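3-chlorocatechol 1,2-dioxygenase (Rhodococcus opacus, PDB 2BOY) probably cleaves the aromatic ring of catechols, including chlorinated ones, between the two hydroxyl-bearing carbons, using a non-haem ferric iron and molecular oxygen. Local coordinates at residues S70-Q75 with A223-L228; R106-D111 with S246-L251; L122-A127 with L159-P164; P189-W194 with T205-F210. All coordinates share one frame; numbering follows the deposited sequence.

Overall arrangement
Interactions 2, 3 and 4 belong to the beta structure of the intradiol dioxygenase, and interaction 1 joins two loops that lie against it. Interaction 4 is the metal-bearing hairpin: His191 and His193 bind the ferric iron, which Tyr133 also coordinates. Interaction 3 lies about 9 Å from it, centre to centre, and the strands of 122-127 and 189-194 are joined by a backbone hydrogen bond from His193 N to Trp125 O (2.9 Å). Interaction 1, about 8 Å from interaction 4 between centres, brings Ile74 to the benzhydroxamic acid pocket. Interaction 2 is more remote, its centre about 14 Å from those of interactions 1 and 4, yet Phe249 CZ packs on Leu208 CD1 (3.8 Å).

Interaction 1 (S70-Q75 with A223-L228); sequences SQSSIQ and AVKPEL
Gln71 crosses Lys225 at about a right angle and also engages Glu227 and Leu228. Its CB rests 3.7 Å from Glu227 CB, with Leu228 CD2 close by. CG, anti to the backbone N (chi1 -173°), approaches Glu227 OE2 to 3.4 Å. Beyond it the chain bends, and CD lies 3.4 Å from Lys225 CD. The amide then divides its two ends between opposite charges. OE1 accepts the backbone N-H of Ser72 on an in-plane lone pair and, from above the carbonyl plane, Lys225 NZ at 3.1 Å. Gln71 NE2 donates an almost straight bond (167°) to Glu227 OE2 at 3.0 Å; the acceptor lies in the amide plane, whereas the donor stands above the carboxylate plane. These bonds fix the rotation of the amide. Extended beyond CG, Lys225 also brings NZ to Ser72 O (2.8 Å), and a salt bridge to Glu60 gives the ammonium a further partner. Nearby, Ser73 OG donates to a lone pair of Ala223 O at 3.0 Å, and Ile74 CG1 packs on Ala223 CB at 3.7 Å. Ile74 itself borders the benzhydroxamic acid pocket. The paired loops lie between helix 56-64, which supplies Glu60, and the sheet: Gln71 O accepts from Thr206 OG1, and Ser73 is backbone-bonded to Thr205 on strand 204-210.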
# COMPACT_ATOMS: atom_id res chain seq x y z
N SER A 70 -14.51 25.05 15.58
CA SER A 70 -14.71 25.42 14.18
C SER A 70 -14.13 24.38 13.20
O SER A 70 -13.53 23.38 13.63
CB SER A 70 -14.17 26.84 13.93
OG SER A 70 -12.76 26.92 14.16
N GLN A 71 -14.33 24.60 11.89
CA GLN A 71 -14.05 23.59 10.90
C GLN A 71 -12.59 23.16 10.88
O GLN A 71 -11.70 23.99 10.99
CB GLN A 71 -14.49 24.06 9.51
CG GLN A 71 -14.39 22.94 8.41
CD GLN A 71 -15.21 21.67 8.71
OE1 GLN A 71 -14.79 20.81 9.48
NE2 GLN A 71 -16.37 21.55 8.04
N SER A 72 -12.35 21.86 10.70
CA SER A 72 -11.00 21.28 10.79
C SER A 72 -10.61 20.79 9.41
O SER A 72 -11.47 20.69 8.54
CB SER A 72 -11.00 20.08 11.76
OG SER A 72 -12.04 19.21 11.38
N SER A 73 -9.33 20.40 9.24
CA SER A 73 -8.90 19.78 7.99
C SER A 73 -7.71 18.85 8.19
O SER A 73 -7.22 18.70 9.32
CB SER A 73 -8.61 20.82 6.92
OG SER A 73 -8.51 20.17 5.64
N ILE A 74 -7.24 18.21 7.11
CA ILE A 74 -6.09 17.31 7.25
C ILE A 74 -4.87 18.07 7.72
O ILE A 74 -4.75 19.28 7.47
CB ILE A 74 -5.76 16.53 5.95
CG1 ILE A 74 -5.23 17.48 4.85
CG2 ILE A 74 -7.00 15.73 5.42
CD1 ILE A 74 -4.72 16.74 3.62
N GLN A 75 -3.96 17.37 8.38
CA GLN A 75 -2.66 17.96 8.70
C GLN A 75 -1.71 17.95 7.47
O GLN A 75 -0.92 18.88 7.26
CB GLN A 75 -1.99 17.14 9.81
CG GLN A 75 -0.66 17.78 10.28
CD GLN A 75 -0.04 17.09 11.45
OE1 GLN A 75 1.12 16.65 11.38
NE2 GLN A 75 -0.79 16.96 12.54
N ALA A 223 -9.20 18.02 0.42
CA ALA A 223 -9.24 18.53 1.79
C ALA A 223 -9.85 19.94 1.90
O ALA A 223 -9.77 20.56 2.98
CB ALA A 223 -7.80 18.53 2.39
N VAL A 224 -10.45 20.45 0.82
CA VAL A 224 -11.05 21.77 0.89
C VAL A 224 -12.46 21.61 1.50
O VAL A 224 -13.19 20.69 1.14
CB VAL A 224 -11.14 22.49 -0.46
CG1 VAL A 224 -11.99 23.79 -0.40
CG2 VAL A 224 -9.73 22.80 -1.01
N LYS A 225 -12.78 22.49 2.43
CA LYS A 225 -14.16 22.59 2.95
C LYS A 225 -14.60 24.06 2.85
O LYS A 225 -13.78 25.00 2.92
CB LYS A 225 -14.26 22.04 4.40
CG LYS A 225 -13.70 20.60 4.58
CD LYS A 225 -13.82 20.18 6.04
CE LYS A 225 -13.14 18.83 6.38
NZ LYS A 225 -13.27 18.62 7.87
N PRO A 226 -15.90 24.28 2.63
CA PRO A 226 -16.39 25.61 2.32
C PRO A 226 -16.18 26.59 3.47
O PRO A 226 -16.06 27.77 3.18
CB PRO A 226 -17.89 25.41 2.04
CG PRO A 226 -18.26 24.08 2.65
CD PRO A 226 -16.98 23.25 2.67
N GLU A 227 -16.19 26.13 4.72
CA GLU A 227 -15.97 27.03 5.87
C GLU A 227 -14.56 27.58 5.91
O GLU A 227 -14.32 28.54 6.64
CB GLU A 227 -16.23 26.32 7.21
CG GLU A 227 -17.63 25.72 7.34
CD GLU A 227 -17.80 24.34 6.69
OE1 GLU A 227 -18.95 23.79 6.72
OE2 GLU A 227 -16.82 23.79 6.12
N LEU A 228 -13.66 27.01 5.10
CA LEU A 228 -12.21 27.32 5.17
C LEU A 228 -11.71 28.22 4.01
O LEU A 228 -10.51 28.45 3.85
CB LEU A 228 -11.41 26.01 5.17
CG LEU A 228 -11.83 25.01 6.29
CD1 LEU A 228 -11.08 23.70 6.14
CD2 LEU A 228 -11.59 25.66 7.69

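Interaction 2 (R106-D111 with S246-L251); sequences RGEVVD and SYKFTL
Residues 106-110 and 246-250 form a parallel strand pair within the mixed beta sheet of the dioxygenase, away from the iron site, their axes 4.6 Å apart at closest and 21° from aligned, with five backbone hydrogen bonds from Tyr247 N to Arg106 O through Leu251 N to Val110 O. The shortest joins Phe249 N to Glu108 O at 2.7 Å. On the face carrying Glu108, Val110, Lys248 and Thr250, Glu108 and Lys248 lie side by side and point the same way. The carboxylate meets the lysine's methylenes and not its ammonium: Glu108 OE1 is 3.7 Å from Lys248 CD but 5.7 Å from Lys248 NZ. Val110 CG2, lying between the backbone N and the carbonyl carbon, comes within 3.3 Å of Thr250 OG1. The other face carries Val109, Tyr247 and Phe249. Val109 spreads its two methyls over two partners, CG2 to Phe249 CD1 at 4.1 Å on this face, and CG1 to Leu251 CG at 3.9 Å just past the strand. The Phe249 ring has Glu108 O at its edge, and Tyr247 CD2 stands over the centre of one face, 3.5 Å above the plane. Here Phe249 meets the Trp194 ring of strand 187-197 and also packs on Thr206 and Leu208 of strand 204-210, while strand 156-162 pairs antiparallel with the far edge of strand 102-110.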
# COMPACT_ATOMS: atom_id res chain seq x y z
N ARG A 106 -5.68 38.71 9.99
CA ARG A 106 -6.21 39.11 11.29
C ARG A 106 -6.99 37.93 11.84
O ARG A 106 -8.05 37.55 11.30
CB ARG A 106 -7.13 40.34 11.14
CG ARG A 106 -6.40 41.56 10.57
CD ARG A 106 -7.30 42.80 10.31
NE ARG A 106 -6.56 43.86 9.57
CZ ARG A 106 -5.57 44.55 10.10
NH1 ARG A 106 -5.24 44.28 11.36
NH2 ARG A 106 -4.93 45.51 9.41
N GLY A 107 -6.46 37.33 12.92
CA GLY A 107 -7.06 36.15 13.53
C GLY A 107 -7.78 36.47 14.82
O GLY A 107 -7.46 37.44 15.53
N GLU A 108 -8.78 35.65 15.13
CA GLU A 108 -9.43 35.70 16.43
C GLU A 108 -9.73 34.24 16.79
O GLU A 108 -10.08 33.42 15.91
CB GLU A 108 -10.76 36.52 16.36
CG GLU A 108 -11.43 36.72 17.74
CD GLU A 108 -12.82 37.36 17.68
OE1 GLU A 108 -13.53 37.16 16.67
OE2 GLU A 108 -13.21 38.01 18.69
N VAL A 109 -9.60 33.93 18.07
CA VAL A 109 -9.97 32.62 18.59
C VAL A 109 -10.96 32.83 19.74
O VAL A 109 -10.64 33.58 20.68
CB VAL A 109 -8.77 31.77 19.09
CG1 VAL A 109 -9.27 30.33 19.47
CG2 VAL A 109 -7.57 31.69 18.04
N VAL A 110 -12.12 32.18 19.64
CA VAL A 110 -13.17 32.30 20.68
C VAL A 110 -13.51 30.91 21.24
O VAL A 110 -13.14 29.91 20.64
CB VAL A 110 -14.42 32.95 20.12
CG1 VAL A 110 -14.12 34.41 19.63
CG2 VAL A 110 -15.11 32.05 18.99
N ASP A 111 -14.22 30.85 22.38
CA ASP A 111 -14.71 29.57 22.87
C ASP A 111 -16.13 29.32 22.32
O ASP A 111 -16.65 30.13 21.54
CB ASP A 111 -14.65 29.50 24.40
CG ASP A 111 -15.52 30.55 25.09
OD1 ASP A 111 -16.50 31.03 24.48
OD2 ASP A 111 -15.29 30.95 26.25
N SER A 246 -9.39 37.98 7.29
CA SER A 246 -9.78 37.86 8.69
C SER A 246 -10.35 36.48 8.81
O SER A 246 -11.00 35.98 7.87
CB SER A 246 -10.89 38.85 9.06
OG SER A 246 -10.40 40.18 8.99
N TYR A 247 -10.12 35.85 9.95
CA TYR A 247 -10.74 34.56 10.24
C TYR A 247 -10.97 34.42 11.72
O TYR A 247 -10.14 34.84 12.52
CB TYR A 247 -9.88 33.37 9.76
CG TYR A 247 -10.64 32.06 9.78
CD1 TYR A 247 -11.57 31.74 8.75
CD2 TYR A 247 -10.45 31.15 10.80
CE1 TYR A 247 -12.30 30.53 8.78
CE2 TYR A 247 -11.14 29.97 10.85
CZ TYR A 247 -12.07 29.66 9.84
OH TYR A 247 -12.74 28.46 9.90
N LYS A 248 -12.07 33.77 12.07
CA LYS A 248 -12.35 33.49 13.46
C LYS A 248 -12.39 31.99 13.70
O LYS A 248 -13.24 31.29 13.10
CB LYS A 248 -13.71 34.08 13.88
CG LYS A 248 -14.13 33.70 15.31
CD LYS A 248 -15.55 34.24 15.72
CE LYS A 248 -16.69 33.33 15.20
NZ LYS A 248 -18.06 34.02 15.11
N PHE A 249 -11.48 31.52 14.56
CA PHE A 249 -11.40 30.12 14.96
C PHE A 249 -12.18 29.89 16.27
O PHE A 249 -12.25 30.78 17.13
CB PHE A 249 -9.95 29.71 15.27
CG PHE A 249 -8.96 29.92 14.11
CD1 PHE A 249 -8.21 31.08 14.04
CD2 PHE A 249 -8.73 28.90 13.19
CE1 PHE A 249 -7.24 31.27 13.04
CE2 PHE A 249 -7.77 29.09 12.15
CZ PHE A 249 -7.03 30.27 12.12
N THR A 250 -12.76 28.71 16.42
CA THR A 250 -13.43 28.35 17.69
C THR A 250 -12.82 27.10 18.28
O THR A 250 -12.61 26.13 17.56
CB THR A 250 -14.92 28.16 17.49
OG1 THR A 250 -15.50 29.38 17.01
CG2 THR A 250 -15.62 27.93 18.88
N LEU A 251 -12.55 27.11 19.59
CA LEU A 251 -12.14 25.90 20.30
C LEU A 251 -13.24 25.48 21.29
O LEU A 251 -13.91 26.34 21.89
CB LEU A 251 -10.83 26.12 21.07
CG LEU A 251 -9.52 26.51 20.34
CD1 LEU A 251 -8.30 26.48 21.26
CD2 LEU A 251 -9.34 25.56 19.13

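Interaction 3 (L122-A127 with L159-P164); sequences LDMWQA and LRTIVP
Gln126 NE2 uses both of its N-H groups on backbone carbonyls, donating across the contact to Ile162 O at 3.0 Å and, within its own segment, to Ala127 O at 3.1 Å. Both acceptors lie in the amide plane, and the bond to Ile162 is essentially straight (178°). The glutamine thereby links segment 122-127 to segment 159-164 in the beta fold of the intradiol dioxygenases, where strands 121-125 and 156-162 are not paired with each other and are joined here through side chains. Its CG sits between the backbone N and the carbonyl carbon (chi1 66°), and from there the chain is extended. The remaining end of the amide is held as well: Gln126 and Thr161 reach tip to tip, and Thr161 OG1 donates to Gln126 OE1 at 2.7 Å from above the carbonyl plane. Three hydrogen bonds thus satisfy a buried amide and fix which way it is turned. Pro164 closes one side, its CB 3.7 Å from Gln126 NE2 and 3.4 Å from Ala127 O. On the neighbouring strand, Leu192 packs against Gln126. The next residue, Ala127, lies near the iron ligand Tyr133, and Trp125 stacks on the iron ligand His193, which places this contact beside the metal site. Farther up the strands the contact is apolar: the folded chain of Met124 crosses Leu159, and its terminal CE meets Leu159 CD2 at 3.7 Å.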
# COMPACT_ATOMS: atom_id res chain seq x y z
N LEU A 122 -0.75 29.04 18.47
CA LEU A 122 -1.03 28.63 17.08
C LEU A 122 0.29 28.38 16.38
O LEU A 122 1.19 29.22 16.45
CB LEU A 122 -1.83 29.69 16.29
CG LEU A 122 -3.25 30.06 16.75
CD1 LEU A 122 -3.18 31.21 17.76
CD2 LEU A 122 -4.12 30.42 15.60
N ASP A 123 0.41 27.21 15.75
CA ASP A 123 1.55 26.85 14.96
C ASP A 123 1.08 27.01 13.52
O ASP A 123 0.11 26.37 13.13
CB ASP A 123 1.87 25.38 15.21
CG ASP A 123 3.34 25.12 15.44
OD1 ASP A 123 3.68 24.38 16.37
OD2 ASP A 123 4.24 25.60 14.75
N MET A 124 1.78 27.79 12.70
CA MET A 124 1.33 27.98 11.30
C MET A 124 2.46 27.65 10.36
O MET A 124 3.60 27.95 10.67
CB MET A 124 0.85 29.41 11.10
CG MET A 124 -0.06 29.63 9.86
SD MET A 124 0.82 29.81 8.24
CE MET A 124 0.93 31.60 8.05
N TRP A 125 2.16 26.92 9.28
CA TRP A 125 3.17 26.67 8.25
C TRP A 125 2.52 26.78 6.91
O TRP A 125 1.32 26.54 6.75
CB TRP A 125 3.92 25.31 8.44
CG TRP A 125 3.11 24.04 8.29
CD1 TRP A 125 3.21 23.14 7.27
CD2 TRP A 125 2.15 23.48 9.23
NE1 TRP A 125 2.37 22.06 7.50
CE2 TRP A 125 1.69 22.26 8.67
CE3 TRP A 125 1.62 23.91 10.46
CZ2 TRP A 125 0.70 21.45 9.30
CZ3 TRP A 125 0.64 23.12 11.10
CH2 TRP A 125 0.18 21.90 10.50
N GLN A 126 3.33 27.14 5.91
CA GLN A 126 2.81 27.37 4.58
C GLN A 126 3.99 27.25 3.65
O GLN A 126 5.14 27.32 4.08
CB GLN A 126 2.20 28.80 4.47
CG GLN A 126 3.29 29.93 4.60
CD GLN A 126 2.74 31.29 4.27
OE1 GLN A 126 2.25 32.00 5.15
NE2 GLN A 126 2.85 31.68 3.00
N ALA A 127 3.67 27.12 2.37
CA ALA A 127 4.66 27.13 1.30
C ALA A 127 5.00 28.57 0.94
O ALA A 127 4.26 29.49 1.27
CB ALA A 127 4.09 26.40 0.08
N LEU A 159 -1.02 38.85 11.75
CA LEU A 159 0.15 38.12 11.26
C LEU A 159 0.49 38.61 9.85
O LEU A 159 -0.40 38.66 8.99
CB LEU A 159 -0.12 36.60 11.27
CG LEU A 159 0.97 35.66 10.68
CD1 LEU A 159 2.25 35.77 11.50
CD2 LEU A 159 0.48 34.22 10.64
N ARG A 160 1.76 38.99 9.64
CA ARG A 160 2.21 39.35 8.30
C ARG A 160 2.93 38.18 7.61
O ARG A 160 3.86 37.57 8.16
CB ARG A 160 3.13 40.57 8.34
CG ARG A 160 3.72 40.93 6.99
CD ARG A 160 4.49 42.27 6.93
NE ARG A 160 5.73 42.11 6.16
CZ ARG A 160 6.96 42.36 6.63
NH1 ARG A 160 7.13 42.83 7.86
NH2 ARG A 160 8.04 42.17 5.87
N THR A 161 2.54 37.90 6.38
CA THR A 161 3.19 36.87 5.62
C THR A 161 3.06 37.21 4.14
O THR A 161 2.88 38.39 3.80
CB THR A 161 2.61 35.49 6.04
OG1 THR A 161 3.29 34.47 5.37
CG2 THR A 161 1.11 35.33 5.67
N ILE A 162 3.23 36.22 3.29
CA ILE A 162 3.07 36.38 1.86
C ILE A 162 2.02 35.37 1.44
O ILE A 162 1.85 34.37 2.14
CB ILE A 162 4.48 36.20 1.20
CG1 ILE A 162 5.12 37.60 1.07
CG2 ILE A 162 4.42 35.49 -0.13
CD1 ILE A 162 6.64 37.60 1.15
N VAL A 163 1.24 35.65 0.39
CA VAL A 163 0.27 34.66 -0.12
C VAL A 163 1.01 33.45 -0.67
O VAL A 163 1.83 33.61 -1.59
CB VAL A 163 -0.68 35.27 -1.19
CG1 VAL A 163 -1.72 34.26 -1.64
CG2 VAL A 163 -1.38 36.52 -0.64
N PRO A 164 0.75 32.24 -0.13
CA PRO A 164 1.44 31.05 -0.63
C PRO A 164 0.95 30.74 -2.04
O PRO A 164 -0.18 31.06 -2.37
CB PRO A 164 0.99 29.91 0.34
CG PRO A 164 -0.40 30.37 0.85
CD PRO A 164 -0.27 31.92 0.90

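Interaction 4 (P189-W194 with T205-F210); sequences PAHLHW and TTQLYF. With FE (Fe (III) ion), chain I; BHO (benzhydroxamic acid), chain J.
The imidazole of His191 carries Gln207 OE1 over one face, 3.3 Å from His191 CD2, and has Pro189 C and His193 CD2 at its edges. The His193 ring has the benzhydroxamic acid and a water at its edge, in plane. Gln207 runs alongside both histidines, its amide turned about 45° to each ring, with NE2 3.4 Å from His193 CE1. That amide is held at both ends: OE1 accepts from Arg188, one residue ahead of Pro189, and NE2 donates to Ile74 O of a neighbouring loop. The two strands are antiparallel; Leu192 and Leu208 exchange both backbone hydrogen bonds, as do Trp194 and Thr206. Alternation along the strand puts His191 and His193 on one face, turned to the iron, with Leu192 and Trp194 on the other. There Trp194 crosses Leu208 at about a right angle, NE1 lying 3.5 Å from Leu208 CD1, and Leu192 meets Phe210. Next to His191, Tyr209 lies against Pro189 CG and His191 CB, its hydroxyl hydrogen-bonded to Arg188. His191 NE2 binds the iron at 2.0 Å. His193 NE2 binds the iron at 2.2 Å, and Tyr133 completes the protein ligands. ND1 is left as the donor in each ring. His191 ND1 gives a nearly straight bond to Pro189 O (2.8 Å) in the ring plane, whereas His193 ND1 donates to the water (2.8 Å), which in turn donates to Thr206 O. Together with the metal bonds, these second-shell partners hold both rings in orientation and probably strengthen donation to the ferric ion.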
# COMPACT_ATOMS: atom_id res chain seq x y z
N PRO A 189 -4.67 23.64 -3.94
CA PRO A 189 -4.86 25.10 -3.99
C PRO A 189 -4.00 25.70 -2.87
O PRO A 189 -3.58 24.95 -1.95
CB PRO A 189 -6.34 25.29 -3.67
CG PRO A 189 -6.66 24.12 -2.77
CD PRO A 189 -5.87 22.94 -3.42
N ALA A 190 -3.72 27.00 -2.94
CA ALA A 190 -2.86 27.68 -1.93
C ALA A 190 -3.51 27.63 -0.57
O ALA A 190 -4.71 27.77 -0.51
CB ALA A 190 -2.66 29.14 -2.34
N HIS A 191 -2.73 27.46 0.50
CA HIS A 191 -3.32 27.31 1.85
C HIS A 191 -2.33 27.65 2.98
O HIS A 191 -1.11 27.57 2.80
CB HIS A 191 -3.83 25.86 2.04
CG HIS A 191 -2.77 24.84 1.81
ND1 HIS A 191 -2.47 24.34 0.56
CD2 HIS A 191 -1.88 24.29 2.67
CE1 HIS A 191 -1.44 23.51 0.67
NE2 HIS A 191 -1.08 23.44 1.94
N LEU A 192 -2.88 28.00 4.14
CA LEU A 192 -2.15 28.20 5.36
C LEU A 192 -2.57 27.06 6.27
O LEU A 192 -3.79 26.82 6.39
CB LEU A 192 -2.56 29.52 6.02
CG LEU A 192 -2.46 30.75 5.11
CD1 LEU A 192 -2.87 31.98 5.92
CD2 LEU A 192 -0.97 30.85 4.68
N HIS A 193 -1.59 26.37 6.87
CA HIS A 193 -1.83 25.23 7.83
C HIS A 193 -1.82 25.76 9.25
O HIS A 193 -0.99 26.60 9.57
CB HIS A 193 -0.67 24.25 7.77
CG HIS A 193 -0.64 23.36 6.56
ND1 HIS A 193 -1.38 22.20 6.49
CD2 HIS A 193 0.06 23.43 5.39
CE1 HIS A 193 -1.17 21.61 5.32
NE2 HIS A 193 -0.31 22.35 4.63
N TRP A 194 -2.65 25.21 10.17
CA TRP A 194 -2.67 25.70 11.54
C TRP A 194 -2.88 24.52 12.49
O TRP A 194 -3.69 23.64 12.19
CB TRP A 194 -3.86 26.63 11.76
CG TRP A 194 -3.92 27.81 10.84
CD1 TRP A 194 -4.43 27.85 9.58
CD2 TRP A 194 -3.46 29.14 11.13
NE1 TRP A 194 -4.28 29.11 9.06
CE2 TRP A 194 -3.71 29.93 10.00
CE3 TRP A 194 -2.85 29.75 12.25
CZ2 TRP A 194 -3.40 31.28 9.94
CZ3 TRP A 194 -2.52 31.10 12.18
CH2 TRP A 194 -2.80 31.85 11.04
N THR A 205 -6.76 21.22 14.30
CA THR A 205 -5.93 21.24 13.08
C THR A 205 -6.74 21.62 11.88
O THR A 205 -7.76 20.99 11.58
CB THR A 205 -5.32 19.86 12.88
OG1 THR A 205 -4.41 19.61 13.97
CG2 THR A 205 -4.39 19.84 11.57
N THR A 206 -6.27 22.61 11.11
CA THR A 206 -7.08 23.04 10.00
C THR A 206 -6.20 23.72 8.93
O THR A 206 -4.99 23.83 9.09
CB THR A 206 -8.25 23.95 10.52
OG1 THR A 206 -9.24 24.15 9.49
CG2 THR A 206 -7.79 25.37 10.96
N GLN A 207 -6.85 24.15 7.85
CA GLN A 207 -6.16 24.81 6.73
C GLN A 207 -7.07 25.91 6.27
O GLN A 207 -8.29 25.73 6.29
CB GLN A 207 -6.03 23.85 5.56
CG GLN A 207 -5.05 22.72 5.83
CD GLN A 207 -4.65 21.98 4.58
OE1 GLN A 207 -4.53 22.57 3.50
NE2 GLN A 207 -4.40 20.69 4.73
N LEU A 208 -6.51 27.00 5.76
CA LEU A 208 -7.38 28.04 5.18
C LEU A 208 -6.92 28.29 3.75
O LEU A 208 -5.74 28.32 3.51
CB LEU A 208 -7.29 29.34 6.01
CG LEU A 208 -7.80 29.14 7.46
CD1 LEU A 208 -7.50 30.35 8.35
CD2 LEU A 208 -9.30 28.80 7.48
N TYR A 209 -7.87 28.41 2.84
CA TYR A 209 -7.64 28.52 1.40
C TYR A 209 -8.10 29.90 0.94
O TYR A 209 -8.66 30.64 1.73
CB TYR A 209 -8.47 27.48 0.69
CG TYR A 209 -8.21 26.07 1.17
CD1 TYR A 209 -9.01 25.49 2.16
CD2 TYR A 209 -7.16 25.31 0.63
CE1 TYR A 209 -8.75 24.21 2.62
CE2 TYR A 209 -6.90 24.02 1.09
CZ TYR A 209 -7.70 23.48 2.07
OH TYR A 209 -7.47 22.20 2.52
N PHE A 210 -7.84 30.27 -0.30
CA PHE A 210 -8.14 31.64 -0.81
C PHE A 210 -9.23 31.50 -1.87
O PHE A 210 -9.05 30.76 -2.83
CB PHE A 210 -6.86 32.24 -1.35
CG PHE A 210 -5.80 32.37 -0.31
CD1 PHE A 210 -4.83 31.38 -0.16
CD2 PHE A 210 -5.81 33.43 0.59
CE1 PHE A 210 -3.89 31.48 0.83
CE2 PHE A 210 -4.86 33.53 1.58
CZ PHE A 210 -3.90 32.55 1.70
FE FE I . 0.36 22.14 2.57
C1 BHO J . -0.28 18.39 1.81
C2 BHO J . -1.40 17.45 2.03
C3 BHO J . -1.36 16.21 1.41
C4 BHO J . -0.27 15.89 0.58
C5 BHO J . 0.77 16.78 0.37
C6 BHO J . 0.77 18.04 0.97
C BHO J . -0.32 19.73 2.48
O1 BHO J . -1.40 20.17 2.72
N BHO J . 0.71 20.48 2.78
O2 BHO J . 1.73 20.08 3.37
O HOH W 1 -6.55 28.56 -2.22
O HOH W 2 -3.20 21.48 8.55